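ArsC family reductase (Pseudomonas aeruginosa, PDB 1RW1) is of unproven function but probably acts as a glutathione-dependent thiol reductase of the ArsC family, built on a thioredoxin fold. Local coordinates at residues V3-K8 / R91-L96. Numbering follows the deposited sequence. Where two conformers were deposited one is given.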
loop_
_atom_site.group_PDB
_atom_site.type_symbol
_atom_site.label_atom_id
_atom_site.label_comp_id
_atom_site.label_asym_id
_atom_site.label_seq_id
_atom_site.Cartn_x
_atom_site.Cartn_y
_atom_site.Cartn_z
ATOM N N VAL A 3 -1.662 10.185 -5.712
ATOM C CA VAL A 3 -0.829 9.076 -6.198
ATOM C C VAL A 3 -1.359 7.772 -5.602
ATOM O O VAL A 3 -1.519 7.655 -4.382
ATOM C CB VAL A 3 0.666 9.243 -5.829
ATOM C CG1 VAL A 3 1.476 8.143 -6.492
ATOM C CG2 VAL A 3 1.166 10.621 -6.246
ATOM N N LEU A 4 -1.644 6.809 -6.478
ATOM C CA LEU A 4 -2.126 5.493 -6.106
ATOM C C LEU A 4 -0.983 4.499 -6.294
ATOM O O LEU A 4 -0.424 4.405 -7.385
ATOM C CB LEU A 4 -3.307 5.114 -7.005
ATOM C CG LEU A 4 -4.073 3.862 -6.557
ATOM C CD1 LEU A 4 -4.885 4.135 -5.294
ATOM C CD2 LEU A 4 -4.970 3.385 -7.684
ATOM N N TYR A 5 -0.683 3.724 -5.262
ATOM C CA TYR A 5 0.433 2.782 -5.253
ATOM C C TYR A 5 -0.098 1.361 -5.207
ATOM O O TYR A 5 -0.927 1.018 -4.351
ATOM C CB TYR A 5 1.297 2.996 -4.006
ATOM C CG TYR A 5 1.961 4.344 -3.898
ATOM C CD1 TYR A 5 1.274 5.447 -3.460
ATOM C CD2 TYR A 5 3.289 4.501 -4.232
ATOM C CE1 TYR A 5 1.894 6.679 -3.345
ATOM C CE2 TYR A 5 3.924 5.726 -4.129
ATOM C CZ TYR A 5 3.219 6.821 -3.675
ATOM O OH TYR A 5 3.841 8.043 -3.560
ATOM N N GLY A 6 0.423 0.514 -6.088
ATOM C CA GLY A 6 0.063 -0.893 -6.089
ATOM C C GLY A 6 0.515 -1.555 -7.374
ATOM O O GLY A 6 1.601 -1.284 -7.880
ATOM N N ILE A 7 -0.322 -2.449 -7.908
ATOM C CA ILE A 7 -0.060 -3.179 -9.143
ATOM C C ILE A 7 -1.335 -3.204 -9.978
ATOM O O ILE A 7 -2.395 -2.779 -9.527
ATOM C CB ILE A 7 0.442 -4.632 -8.846
ATOM C CG1 ILE A 7 -0.674 -5.476 -8.211
ATOM C CG2 ILE A 7 1.696 -4.608 -7.995
ATOM C CD1 ILE A 7 -0.338 -6.960 -8.102
ATOM N N LYS A 8 -1.242 -3.710 -11.200
ATOM C CA LYS A 8 -2.408 -3.806 -12.076
ATOM C C LYS A 8 -3.324 -4.990 -11.748
ATOM O O LYS A 8 -4.547 -4.845 -11.643
ATOM C CB LYS A 8 -1.937 -3.901 -13.535
ATOM C CG LYS A 8 -1.249 -2.642 -14.054
ATOM C CD LYS A 8 -0.563 -2.892 -15.419
ATOM C CE LYS A 8 0.063 -1.626 -16.004
ATOM N NZ LYS A 8 0.951 -1.908 -17.195
ATOM N N ARG A 91 -2.496 -3.119 -0.398
ATOM C CA ARG A 91 -2.943 -2.344 -1.567
ATOM C C ARG A 91 -4.365 -1.819 -1.330
ATOM O O ARG A 91 -5.202 -2.519 -0.728
ATOM C CB ARG A 91 -2.836 -3.149 -2.847
ATOM C CG ARG A 91 -1.405 -3.526 -3.174
ATOM C CD ARG A 91 -1.271 -4.166 -4.522
ATOM N NE ARG A 91 -1.894 -5.470 -4.648
ATOM C CZ ARG A 91 -1.245 -6.625 -4.591
ATOM N NH1 ARG A 91 0.047 -6.698 -4.319
ATOM N NH2 ARG A 91 -1.920 -7.734 -4.830
ATOM N N PRO A 92 -4.699 -0.742 -2.034
ATOM C CA PRO A 92 -3.765 0.298 -2.455
ATOM C C PRO A 92 -3.163 1.067 -1.311
ATOM O O PRO A 92 -3.586 0.915 -0.170
ATOM C CB PRO A 92 -4.655 1.253 -3.292
ATOM C CG PRO A 92 -6.017 0.619 -3.347
ATOM C CD PRO A 92 -6.074 -0.246 -2.126
ATOM N N VAL A 93 -2.204 1.933 -1.632
ATOM C CA VAL A 93 -1.940 3.121 -0.821
ATOM C C VAL A 93 -2.319 4.302 -1.690
ATOM O O VAL A 93 -1.962 4.352 -2.871
ATOM C CB VAL A 93 -0.491 3.218 -0.326
ATOM C CG1 VAL A 93 -0.282 4.497 0.463
ATOM C CG2 VAL A 93 -0.132 2.012 0.512
ATOM N N LEU A 94 -3.062 5.255 -1.136
ATOM C CA LEU A 94 -3.484 6.441 -1.871
ATOM C C LEU A 94 -2.987 7.656 -1.115
ATOM O O LEU A 94 -3.385 7.880 0.037
ATOM C CB LEU A 94 -4.995 6.488 -2.005
ATOM C CG LEU A 94 -5.576 7.753 -2.655
ATOM C CD1 LEU A 94 -5.080 7.968 -4.084
ATOM C CD2 LEU A 94 -7.098 7.680 -2.639
ATOM N N GLU A 95 -2.111 8.433 -1.757
ATOM C CA GLU A 95 -1.565 9.671 -1.206
ATOM C C GLU A 95 -2.451 10.835 -1.596
ATOM O O GLU A 95 -2.697 11.073 -2.767
ATOM C CB GLU A 95 -0.114 9.829 -1.629
ATOM C CG GLU A 95 0.767 8.836 -0.880
ATOM C CD GLU A 95 2.220 8.999 -1.194
ATOM O OE1 GLU A 95 2.550 9.606 -2.235
ATOM O OE2 GLU A 95 3.033 8.527 -0.387
ATOM N N LEU A 96 -2.936 11.532 -0.584
ATOM C CA LEU A 96 -3.905 12.607 -0.724
ATOM C C LEU A 96 -3.290 13.996 -0.541
ATOM O O LEU A 96 -3.962 15.005 -0.707
ATOM C CB LEU A 96 -5.014 12.437 0.322
ATOM C CG LEU A 96 -5.841 11.162 0.186
ATOM C CD1 LEU A 96 -6.646 10.921 1.444
ATOM C CD2 LEU A 96 -6.724 11.225 -1.039
#
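Strands 3-6 and 93-95 run antiparallel, with Val3 and Glu95, then Tyr5 and Val93, as hydrogen-bonded pairs and Leu4 opposite Leu94 between them. Tyr5 N to Val93 O measures 2.8 Å. Tyr5 and Glu95 lie on one face of the sheet. In the conformer given, Tyr5 OH donates to Glu95 OE1 at 2.4 Å; this distance is implausibly short and, with Glu95 modelled twice, doubtful. In that conformer OE1 lies in the plane of the ring, at its edge, and the carboxylate is turned 73° from that plane. Tyr5 OH also bonds His41, while Glu95 OE2 forms a salt bridge with Arg44 and a hydrogen bond with Trp45. This is the centre of the thioredoxin-fold sheet, and Pro92 follows a cis peptide bond, as the cis-proline of that fold does. The other face carries Leu4. Its CD1 packs 3.5 Å from Pro92 CB and 4.0 Å from Leu94 CD1, and Met13 of helix 11-22 and Tyr109 of helix 106-113 cover this side. Past the strand, a bend at chi3 (-67°) turns the Arg91 guanidinium so that Ile7 CD1 sits over the centre of one face, 3.6 Å from Arg91 CZ. Arg91 CD comes within 3.9 Å of Gly6 CA.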